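Long-range contacts in periplasmic binding protein (Agrobacterium tumefaciens str. B6, PDB 5L9G), which binds the opine mannopine in the periplasm and probably hands it to an ABC transporter for import into the cell: residues V203-G208 against I223-G228; K103-P108 against N292-D297; T172-V177 against V316-S321. All blocks are in the same frame, centred on the assembly; numbering follows the deposited sequence.

In the fold
Contact 1 is the one that meets the ligand: Trp226 lies directly against mannopine. Contacts 2 and 3 stand back from it. The side chain of Pro107 is about 12 Å from the ligand, and that of Gln319 about 11 Å. Contacts 1 and 2 lie on opposite sides of the chain's centre, with their own centres 28 Å apart. Contacts 1 and 3 are closer, with centres 20 Å apart and nearest atoms about 8 Å apart, and both reach the same mixed sheet. Along the chain, contact 1 is nested inside the loops closed by contacts 2 and 3, whereas those two loops cross. Contacts 2 and 3 have centres 23 Å apart and do not touch.

Contact 1 of 3, residues V203-G208 against I223-G228; sequences VWWESG and IITWGG. With MO0 (mannopine), chain C.
Trp205 points its indole edge at the flat face of Trp226 in a T-shaped stack. The six-membered rings have centroids 4.7 Å apart and planes at 88°. Between the two rings the closest atoms are Trp205 CH2 and Trp226 CH2, 3.5 Å apart. A chi1 of 63° puts CG of Trp205 between its backbone N and carbonyl carbon, and from there the ring reaches across to 223-226. Its NE1 donates to Ile224 O over 2.9 Å. The bond is bent, 141° at the hydrogen, but the oxygen lies close to the indole plane, which helps to set the ring's rotation. Over one Trp205 face sits Thr225 OG1, 3.2 Å from Trp205 CZ2. This buried hydroxyl has no hydrogen-bonding partner in the model. Ile223 CD1 adds an apolar touch at Trp205 CD1. Gly208 brings its backbone N to 3.8 Å from Trp226 CZ3.

Strands 201-205 and 222-226 run parallel, but they are not neighbours in the sheet. Strand 153-156 lies between them, and helix 208-216 connects them in a beta-alpha-beta crossover. Trp156 of that middle strand stacks on Trp205 and meets Trp226 edge-to-face.

The other face of Trp226 belongs to the ligand pocket. Mannopine rests its carboxylate end there, with its carbon C 3.2 Å from Trp226 CE3. Trp226 is thus held between a protein ring and the ligand. Between the segments the chemistry is mainly aromatic, with one hydrogen bond and one buried hydroxyl, and Trp205 backs the Trp226 wall of the binding site.

Contact 2 of 3, residues K103-P108 against N292-D297; sequences KADFPP and NMKAYD
Met293 lies along the backbone of 104-107, and its chain is extended beyond CG. CB starts 3.3 Å from Asp105 O, and CG keeps the same distance to that oxygen. SD comes next, 3.6 Å from Ala104 O. The terminal CE ends 3.8 Å from Phe106 O and also touches Pro107 N. Asp105 O is also the acceptor for Met293 N, at 2.8 Å and 162° at the hydrogen. This bond holds the backbone of Met293 beside Asp105.

Beside it, Asn292 lies over one face of the Phe106 ring. Its CA makes a CH-pi contact 4.2 Å from the ring centroid. With CG anti to the backbone N (chi1 -169°), OD1 accepts from Lys294 N, a capping bond ahead of helix 294-299. The amide ND2 is held by Ser274 O. Lys294 brings its aliphatic CD to 3.4 Å from Asp105 OD1. Its NZ is 4.4 Å from Asp105 OD2, too far for a salt bridge, though the opposite charges may still attract.

The loop 103-108 follows helix 84-89 and leads to strand 111-112. The facing segment comes from strand 289-290 and enters helix 294-299. Helix 276-279 packs on this side too, with Ala276 against Asn292 and Lys294, and Gln279 against Ala295.

Contact 3 of 3, residues T172-V177 against V316-S321; sequences TPRDKV and VAVQYS
One water joins Arg174 to the turn at 316-319. Arg174 NE donates to it over 2.8 Å. The water in turn donates to Ala317 O at 2.9 Å and to Gln319 O at 2.8 Å. Three groups therefore grip one oxygen, and each carbonyl receives a hydrogen bond from the water.

The guanidinium of Arg174 lies with one face over Val318 O, 3.0 Å above the plane and offset toward the rim. NE is 3.2 Å from that oxygen, but the angle is too poor for a hydrogen bond. The side chain bends at chi3 (-70°), which carries the guanidinium over this carbonyl. Its NH1 has a firmer partner in Asp246, with which it forms a salt bridge.

Val316 to Gln319 form a type I beta turn, closed by a bond from Gln319 N to Val316 O. The turn leads from helix 313-316 into the short strand 320-321, which pairs in parallel with strand 240-256 of the mixed sheet. On the other side, the loop ending at Lys176 links helix 162-169 to helix 177-180, so the contact joins this interhelical loop and the start of helix 177-180 to the short strand 320-321.

Tyr320 points toward that loop, its CB 3.4 Å from Arg174 O. Val177 CG2 sits over the centre of the tyrosine ring, 4.2 Å from the centroid and 10° off the normal, a CH-pi contact. The other methyl, Val177 CG1, touches Tyr320 CE2 nearby. Leu168 of helix 162-169 packs against Arg174, Val177 and Tyr320 alike, and Tyr178 meets Tyr320 from helix 177-180.

Contact 1 of 3, residues V203-G208 against I223-G228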
loop_
_atom_site.group_PDB
_atom_site.type_symbol
_atom_site.label_atom_id
_atom_site.label_comp_id
_atom_site.label_asym_id
_atom_site.label_seq_id
_atom_site.Cartn_x
_atom_site.Cartn_y
_atom_site.Cartn_z
ATOM N N VAL A 203 -3.838 -9.294 -16.557
ATOM C CA VAL A 203 -4.055 -7.864 -16.302
ATOM C C VAL A 203 -3.018 -7.356 -15.309
ATOM O O VAL A 203 -2.748 -8.014 -14.293
ATOM C CB VAL A 203 -5.521 -7.576 -15.827
ATOM C CG1 VAL A 203 -5.944 -8.548 -14.766
ATOM C CG2 VAL A 203 -5.728 -6.122 -15.374
ATOM N N TRP A 204 -2.450 -6.172 -15.606
ATOM C CA TRP A 204 -1.530 -5.479 -14.714
ATOM C C TRP A 204 -2.413 -4.366 -14.134
ATOM O O TRP A 204 -2.636 -3.326 -14.774
ATOM C CB TRP A 204 -0.306 -4.930 -15.477
ATOM C CG TRP A 204 0.475 -5.995 -16.184
ATOM C CD1 TRP A 204 0.378 -6.338 -17.499
ATOM C CD2 TRP A 204 1.492 -6.845 -15.621
ATOM N NE1 TRP A 204 1.241 -7.372 -17.783
ATOM C CE2 TRP A 204 1.965 -7.676 -16.661
ATOM C CE3 TRP A 204 2.028 -7.010 -14.327
ATOM C CZ2 TRP A 204 2.957 -8.646 -16.455
ATOM C CZ3 TRP A 204 3.027 -7.955 -14.127
ATOM C CH2 TRP A 204 3.480 -8.763 -15.183
ATOM N N TRP A 205 -3.035 -4.658 -12.972
ATOM C CA TRP A 205 -3.994 -3.734 -12.367
ATOM C C TRP A 205 -3.311 -2.449 -11.916
ATOM O O TRP A 205 -2.148 -2.473 -11.505
ATOM C CB TRP A 205 -4.826 -4.406 -11.265
ATOM C CG TRP A 205 -4.024 -4.880 -10.092
ATOM C CD1 TRP A 205 -3.536 -6.133 -9.879
ATOM C CD2 TRP A 205 -3.648 -4.098 -8.950
ATOM N NE1 TRP A 205 -2.850 -6.177 -8.680
ATOM C CE2 TRP A 205 -2.894 -4.934 -8.098
ATOM C CE3 TRP A 205 -3.878 -2.761 -8.566
ATOM C CZ2 TRP A 205 -2.349 -4.477 -6.898
ATOM C CZ3 TRP A 205 -3.351 -2.317 -7.363
ATOM C CH2 TRP A 205 -2.585 -3.163 -6.550
ATOM N N GLU A 206 -4.030 -1.332 -12.009
ATOM C CA GLU A 206 -3.466 -0.011 -11.711
ATOM C C GLU A 206 -3.956 0.632 -10.418
ATOM O O GLU A 206 -3.240 1.444 -9.838
ATOM C CB GLU A 206 -3.715 0.930 -12.896
ATOM C CG GLU A 206 -3.181 0.350 -14.196
ATOM C CD GLU A 206 -3.142 1.299 -15.378
ATOM O OE1 GLU A 206 -3.427 2.505 -15.195
ATOM O OE2 GLU A 206 -2.801 0.834 -16.488
ATOM N N SER A 207 -5.173 0.319 -9.985
ATOM C CA SER A 207 -5.724 0.905 -8.767
ATOM C C SER A 207 -6.359 -0.175 -7.908
ATOM O O SER A 207 -6.749 -1.238 -8.421
ATOM C CB SER A 207 -6.772 1.975 -9.113
ATOM O OG SER A 207 -7.959 1.400 -9.644
ATOM N N GLY A 208 -6.491 0.107 -6.617
ATOM C CA GLY A 208 -7.128 -0.821 -5.686
ATOM C C GLY A 208 -8.574 -1.095 -6.082
ATOM O O GLY A 208 -9.044 -2.238 -5.999
ATOM N N ILE A 223 -4.646 -13.147 -7.690
ATOM C CA ILE A 223 -4.172 -11.756 -7.763
ATOM C C ILE A 223 -3.352 -11.437 -6.536
ATOM O O ILE A 223 -3.656 -11.912 -5.436
ATOM C CB ILE A 223 -5.406 -10.774 -7.897
ATOM C CG1 ILE A 223 -5.001 -9.290 -7.985
ATOM C CG2 ILE A 223 -6.460 -10.967 -6.754
ATOM C CD1 ILE A 223 -6.177 -8.360 -8.370
ATOM N N ILE A 224 -2.317 -10.621 -6.730
ATOM C CA ILE A 224 -1.586 -10.045 -5.614
ATOM C C ILE A 224 -2.076 -8.604 -5.535
ATOM O O ILE A 224 -1.856 -7.811 -6.463
ATOM C CB ILE A 224 -0.046 -10.116 -5.719
ATOM C CG1 ILE A 224 0.445 -11.579 -5.821
ATOM C CG2 ILE A 224 0.569 -9.407 -4.483
ATOM C CD1 ILE A 224 1.890 -11.721 -6.336
ATOM N N THR A 225 -2.766 -8.274 -4.441
ATOM C CA THR A 225 -3.253 -6.901 -4.228
ATOM C C THR A 225 -3.383 -6.641 -2.707
ATOM O O THR A 225 -2.974 -7.465 -1.883
ATOM C CB THR A 225 -4.528 -6.585 -5.082
ATOM O OG1 THR A 225 -4.812 -5.175 -5.045
ATOM C CG2 THR A 225 -5.758 -7.390 -4.633
ATOM N N TRP A 226 -3.943 -5.490 -2.362
ATOM C CA TRP A 226 -4.042 -5.012 -0.988
ATOM C C TRP A 226 -5.242 -5.615 -0.250
ATOM O O TRP A 226 -6.337 -5.699 -0.803
ATOM C CB TRP A 226 -4.003 -3.467 -0.996
ATOM C CG TRP A 226 -2.790 -2.970 -1.760
ATOM C CD1 TRP A 226 -1.489 -3.331 -1.544
ATOM C CD2 TRP A 226 -2.767 -1.984 -2.805
ATOM N NE1 TRP A 226 -0.654 -2.664 -2.422
ATOM C CE2 TRP A 226 -1.410 -1.800 -3.182
ATOM C CE3 TRP A 226 -3.762 -1.241 -3.473
ATOM C CZ2 TRP A 226 -1.029 -0.940 -4.214
ATOM C CZ3 TRP A 226 -3.374 -0.310 -4.432
ATOM C CH2 TRP A 226 -2.023 -0.169 -4.802
ATOM N N GLY A 227 -4.991 -6.065 0.982
ATOM C CA GLY A 227 -5.961 -6.766 1.827
ATOM C C GLY A 227 -7.319 -6.100 1.971
ATOM O O GLY A 227 -8.351 -6.776 1.975
ATOM N N GLY A 228 -7.310 -4.773 2.140
ATOM C CA GLY A 228 -8.563 -4.019 2.294
ATOM C C GLY A 228 -9.421 -4.075 1.042
ATOM O O GLY A 228 -10.639 -4.266 1.124
HETATM O OAB MO0 C . 3.022 6.121 -2.863
HETATM C CAF MO0 C . 2.090 6.236 -3.904
HETATM C CAG MO0 C . 1.178 5.029 -4.028
HETATM O OAC MO0 C . 1.759 4.080 -4.853
HETATM C CAH MO0 C . 0.686 4.477 -2.712
HETATM O OAM MO0 C . 0.068 5.448 -1.951
HETATM C CAI MO0 C . -0.188 3.227 -2.810
HETATM O OAD MO0 C . -1.361 3.489 -3.518
HETATM C CAJ MO0 C . -0.442 2.601 -1.468
HETATM O OAE MO0 C . 0.780 2.262 -0.878
HETATM C CAK MO0 C . -1.408 1.407 -1.491
HETATM N N MO0 C . -2.447 1.615 -0.473
HETATM C CA MO0 C . -3.287 0.412 -0.257
HETATM C C MO0 C . -4.622 0.582 -0.942
HETATM O O MO0 C . -4.809 1.569 -1.686
HETATM C CB MO0 C . -3.467 0.065 1.201
HETATM C CG MO0 C . -4.461 0.966 1.902
HETATM C CD MO0 C . -4.295 0.991 3.381
HETATM O OE1 MO0 C . -5.166 0.208 4.150
HETATM N NE2 MO0 C . -3.440 1.676 3.967
HETATM O OXT MO0 C . -5.539 -0.292 -0.833
#

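Contact 2 of 3, residues K103-P108 against N292-D297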
loop_
_atom_site.group_PDB
_atom_site.type_symbol
_atom_site.label_atom_id
_atom_site.label_comp_id
_atom_site.label_asym_id
_atom_site.label_seq_id
_atom_site.Cartn_x
_atom_site.Cartn_y
_atom_site.Cartn_z
ATOM N N LYS A 103 6.548 10.437 18.026
ATOM C CA LYS A 103 7.022 9.200 17.376
ATOM C C LYS A 103 6.803 7.922 18.216
ATOM O O LYS A 103 6.594 6.855 17.635
ATOM C CB LYS A 103 8.485 9.327 16.926
ATOM C CG LYS A 103 8.687 10.324 15.786
ATOM C CD LYS A 103 10.097 10.260 15.225
ATOM C CE LYS A 103 10.318 11.268 14.124
ATOM N NZ LYS A 103 11.576 11.001 13.381
ATOM N N ALA A 104 6.763 8.049 19.567
ATOM C CA ALA A 104 6.515 6.933 20.495
ATOM C C ALA A 104 5.128 6.284 20.294
ATOM O O ALA A 104 4.956 5.108 20.603
ATOM C CB ALA A 104 6.676 7.396 21.936
ATOM N N ASP A 105 4.155 7.044 19.749
ATOM C CA ASP A 105 2.798 6.565 19.472
ATOM C C ASP A 105 2.694 5.783 18.161
ATOM O O ASP A 105 1.642 5.218 17.889
ATOM C CB ASP A 105 1.821 7.746 19.407
ATOM C CG ASP A 105 1.703 8.538 20.687
ATOM O OD1 ASP A 105 1.853 7.936 21.775
ATOM O OD2 ASP A 105 1.383 9.737 20.607
ATOM N N PHE A 106 3.740 5.802 17.326
ATOM C CA PHE A 106 3.688 5.141 16.021
ATOM C C PHE A 106 4.735 4.017 15.908
ATOM O O PHE A 106 5.697 4.024 16.678
ATOM C CB PHE A 106 3.868 6.198 14.902
ATOM C CG PHE A 106 2.689 7.133 14.763
ATOM C CD1 PHE A 106 2.522 8.207 15.633
ATOM C CD2 PHE A 106 1.727 6.924 13.780
ATOM C CE1 PHE A 106 1.397 9.033 15.540
ATOM C CE2 PHE A 106 0.625 7.784 13.657
ATOM C CZ PHE A 106 0.459 8.821 14.543
ATOM N N PRO A 107 4.596 3.048 14.967
ATOM C CA PRO A 107 5.634 2.006 14.843
ATOM C C PRO A 107 7.020 2.616 14.566
ATOM O O PRO A 107 7.105 3.704 13.977
ATOM C CB PRO A 107 5.149 1.160 13.660
ATOM C CG PRO A 107 3.674 1.394 13.587
ATOM C CD PRO A 107 3.512 2.839 13.979
ATOM N N PRO A 108 8.126 1.990 15.038
ATOM C CA PRO A 108 9.451 2.574 14.765
ATOM C C PRO A 108 9.730 2.651 13.261
ATOM O O PRO A 108 9.369 1.735 12.519
ATOM C CB PRO A 108 10.428 1.637 15.498
ATOM C CG PRO A 108 9.699 0.365 15.667
ATOM C CD PRO A 108 8.232 0.704 15.758
ATOM N N ASN A 292 -1.469 4.764 14.660
ATOM C CA ASN A 292 -1.378 5.367 15.993
ATOM C C ASN A 292 -1.772 4.322 17.053
ATOM O O ASN A 292 -2.938 3.935 17.138
ATOM C CB ASN A 292 -2.259 6.620 16.085
ATOM C CG ASN A 292 -2.028 7.449 17.324
ATOM O OD1 ASN A 292 -1.649 6.949 18.385
ATOM N ND2 ASN A 292 -2.283 8.737 17.226
ATOM N N MET A 293 -0.781 3.862 17.844
ATOM C CA MET A 293 -0.917 2.856 18.908
ATOM C C MET A 293 -2.021 3.201 19.915
ATOM O O MET A 293 -2.673 2.300 20.445
ATOM C CB MET A 293 0.422 2.681 19.658
ATOM C CG MET A 293 1.505 2.016 18.836
ATOM S SD MET A 293 3.188 2.136 19.534
ATOM C CE MET A 293 4.051 1.064 18.366
ATOM N N LYS A 294 -2.217 4.504 20.189
ATOM C CA LYS A 294 -3.244 4.988 21.106
ATOM C C LYS A 294 -4.677 4.703 20.603
ATOM O O LYS A 294 -5.577 4.578 21.431
ATOM C CB LYS A 294 -3.055 6.477 21.421
ATOM C CG LYS A 294 -1.780 6.803 22.198
ATOM C CD LYS A 294 -1.519 8.314 22.255
ATOM C CE LYS A 294 -2.192 9.004 23.419
ATOM N NZ LYS A 294 -1.905 10.465 23.433
ATOM N N ALA A 295 -4.889 4.568 19.276
ATOM C CA ALA A 295 -6.209 4.264 18.699
ATOM C C ALA A 295 -6.767 2.903 19.176
ATOM O O ALA A 295 -7.979 2.777 19.364
ATOM C CB ALA A 295 -6.151 4.302 17.178
ATOM N N TYR A 296 -5.885 1.914 19.400
ATOM C CA TYR A 296 -6.244 0.573 19.872
ATOM C C TYR A 296 -6.851 0.592 21.274
ATOM O O TYR A 296 -7.821 -0.128 21.522
ATOM C CB TYR A 296 -5.033 -0.371 19.799
ATOM C CG TYR A 296 -4.623 -0.674 18.377
ATOM C CD1 TYR A 296 -3.722 0.146 17.699
ATOM C CD2 TYR A 296 -5.178 -1.748 17.684
ATOM C CE1 TYR A 296 -3.383 -0.097 16.371
ATOM C CE2 TYR A 296 -4.839 -2.004 16.358
ATOM C CZ TYR A 296 -3.946 -1.173 15.704
ATOM O OH TYR A 296 -3.614 -1.424 14.398
ATOM N N ASP A 297 -6.308 1.449 22.169
ATOM C CA ASP A 297 -6.777 1.634 23.545
ATOM C C ASP A 297 -8.183 2.247 23.548
ATOM O O ASP A 297 -9.004 1.877 24.386
ATOM C CB ASP A 297 -5.809 2.542 24.347
ATOM C CG ASP A 297 -4.310 2.259 24.221
ATOM O OD1 ASP A 297 -3.941 1.212 23.629
ATOM O OD2 ASP A 297 -3.504 3.085 24.716
#

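Contact 3 of 3, residues T172-V177 against V316-S321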
loop_
_atom_site.group_PDB
_atom_site.type_symbol
_atom_site.label_atom_id
_atom_site.label_comp_id
_atom_site.label_asym_id
_atom_site.label_seq_id
_atom_site.Cartn_x
_atom_site.Cartn_y
_atom_site.Cartn_z
ATOM N N THR A 172 13.249 -17.928 -1.407
ATOM C CA THR A 172 13.928 -17.096 -0.416
ATOM C C THR A 172 13.099 -17.077 0.871
ATOM O O THR A 172 11.931 -16.731 0.807
ATOM C CB THR A 172 14.125 -15.661 -0.955
ATOM O OG1 THR A 172 14.795 -15.722 -2.213
ATOM C CG2 THR A 172 14.911 -14.782 0.004
ATOM N N PRO A 173 13.683 -17.394 2.049
ATOM C CA PRO A 173 12.894 -17.293 3.296
ATOM C C PRO A 173 12.423 -15.840 3.515
ATOM O O PRO A 173 13.120 -14.899 3.107
ATOM C CB PRO A 173 13.876 -17.757 4.382
ATOM C CG PRO A 173 14.969 -18.484 3.645
ATOM C CD PRO A 173 15.074 -17.811 2.320
ATOM N N ARG A 174 11.219 -15.658 4.099
ATOM C CA ARG A 174 10.642 -14.328 4.343
ATOM C C ARG A 174 11.592 -13.365 5.042
ATOM O O ARG A 174 11.607 -12.182 4.712
ATOM C CB ARG A 174 9.329 -14.432 5.134
ATOM C CG ARG A 174 8.166 -14.878 4.276
ATOM C CD ARG A 174 6.857 -14.820 5.025
ATOM N NE ARG A 174 6.739 -15.831 6.084
ATOM C CZ ARG A 174 6.077 -16.979 5.962
ATOM N NH1 ARG A 174 5.508 -17.307 4.808
ATOM N NH2 ARG A 174 5.978 -17.807 6.993
ATOM N N ASP A 175 12.393 -13.870 6.003
ATOM C CA ASP A 175 13.322 -13.023 6.750
ATOM C C ASP A 175 14.606 -12.668 5.960
ATOM O O ASP A 175 15.463 -11.940 6.476
ATOM C CB ASP A 175 13.646 -13.675 8.114
ATOM C CG ASP A 175 14.377 -15.016 8.069
ATOM O OD1 ASP A 175 14.292 -15.717 7.024
ATOM O OD2 ASP A 175 14.998 -15.383 9.085
ATOM N N LYS A 176 14.753 -13.207 4.730
ATOM C CA LYS A 176 15.930 -12.994 3.871
ATOM C C LYS A 176 15.588 -12.300 2.523
ATOM O O LYS A 176 16.464 -12.170 1.666
ATOM C CB LYS A 176 16.692 -14.311 3.618
ATOM C CG LYS A 176 17.134 -15.050 4.880
ATOM C CD LYS A 176 18.588 -14.803 5.215
ATOM C CE LYS A 176 19.046 -15.621 6.402
ATOM N NZ LYS A 176 18.567 -15.056 7.695
ATOM N N VAL A 177 14.335 -11.872 2.327
ATOM C CA VAL A 177 13.922 -11.222 1.075
ATOM C C VAL A 177 14.915 -10.145 0.614
ATOM O O VAL A 177 15.360 -10.151 -0.539
ATOM C CB VAL A 177 12.471 -10.644 1.163
ATOM C CG1 VAL A 177 12.156 -9.728 -0.019
ATOM C CG2 VAL A 177 11.441 -11.758 1.249
ATOM N N VAL A 316 1.153 -10.985 11.305
ATOM C CA VAL A 316 2.559 -10.570 11.177
ATOM C C VAL A 316 3.502 -11.777 11.108
ATOM O O VAL A 316 4.455 -11.762 10.321
ATOM C CB VAL A 316 2.972 -9.547 12.279
ATOM C CG1 VAL A 316 4.458 -9.205 12.192
ATOM C CG2 VAL A 316 2.141 -8.279 12.162
ATOM N N ALA A 317 3.209 -12.839 11.898
ATOM C CA ALA A 317 4.030 -14.053 11.968
ATOM C C ALA A 317 4.295 -14.715 10.609
ATOM O O ALA A 317 5.334 -15.355 10.453
ATOM C CB ALA A 317 3.408 -15.058 12.923
ATOM N N VAL A 318 3.382 -14.539 9.625
ATOM C CA VAL A 318 3.524 -15.169 8.305
ATOM C C VAL A 318 3.847 -14.159 7.201
ATOM O O VAL A 318 3.858 -14.514 6.015
ATOM C CB VAL A 318 2.311 -16.061 7.940
ATOM C CG1 VAL A 318 2.208 -17.238 8.917
ATOM C CG2 VAL A 318 1.004 -15.253 7.876
ATOM N N GLN A 319 4.159 -12.914 7.610
ATOM C CA GLN A 319 4.490 -11.826 6.702
ATOM C C GLN A 319 5.942 -11.391 6.892
ATOM O O GLN A 319 6.660 -11.891 7.758
ATOM C CB GLN A 319 3.554 -10.609 6.969
ATOM C CG GLN A 319 2.099 -10.856 6.594
ATOM C CD GLN A 319 1.279 -9.620 6.811
ATOM O OE1 GLN A 319 1.265 -8.708 5.972
ATOM N NE2 GLN A 319 0.652 -9.523 7.984
ATOM N N TYR A 320 6.379 -10.463 6.059
ATOM C CA TYR A 320 7.678 -9.815 6.209
ATOM C C TYR A 320 7.370 -8.326 5.957
ATOM O O TYR A 320 6.445 -8.026 5.197
ATOM C CB TYR A 320 8.729 -10.381 5.223
ATOM C CG TYR A 320 8.458 -9.956 3.801
ATOM C CD1 TYR A 320 7.443 -10.552 3.057
ATOM C CD2 TYR A 320 9.133 -8.876 3.238
ATOM C CE1 TYR A 320 7.127 -10.105 1.780
ATOM C CE2 TYR A 320 8.802 -8.399 1.975
ATOM C CZ TYR A 320 7.818 -9.037 1.240
ATOM O OH TYR A 320 7.485 -8.579 -0.005
ATOM N N SER A 321 8.109 -7.414 6.603
ATOM C CA SER A 321 7.874 -5.974 6.431
ATOM C C SER A 321 8.563 -5.417 5.199
ATOM O O SER A 321 9.686 -5.826 4.881
ATOM C CB SER A 321 8.324 -5.198 7.661
ATOM O OG SER A 321 7.445 -5.393 8.755
HETATM O O HOH W 1 7.266 -14.531 8.509
#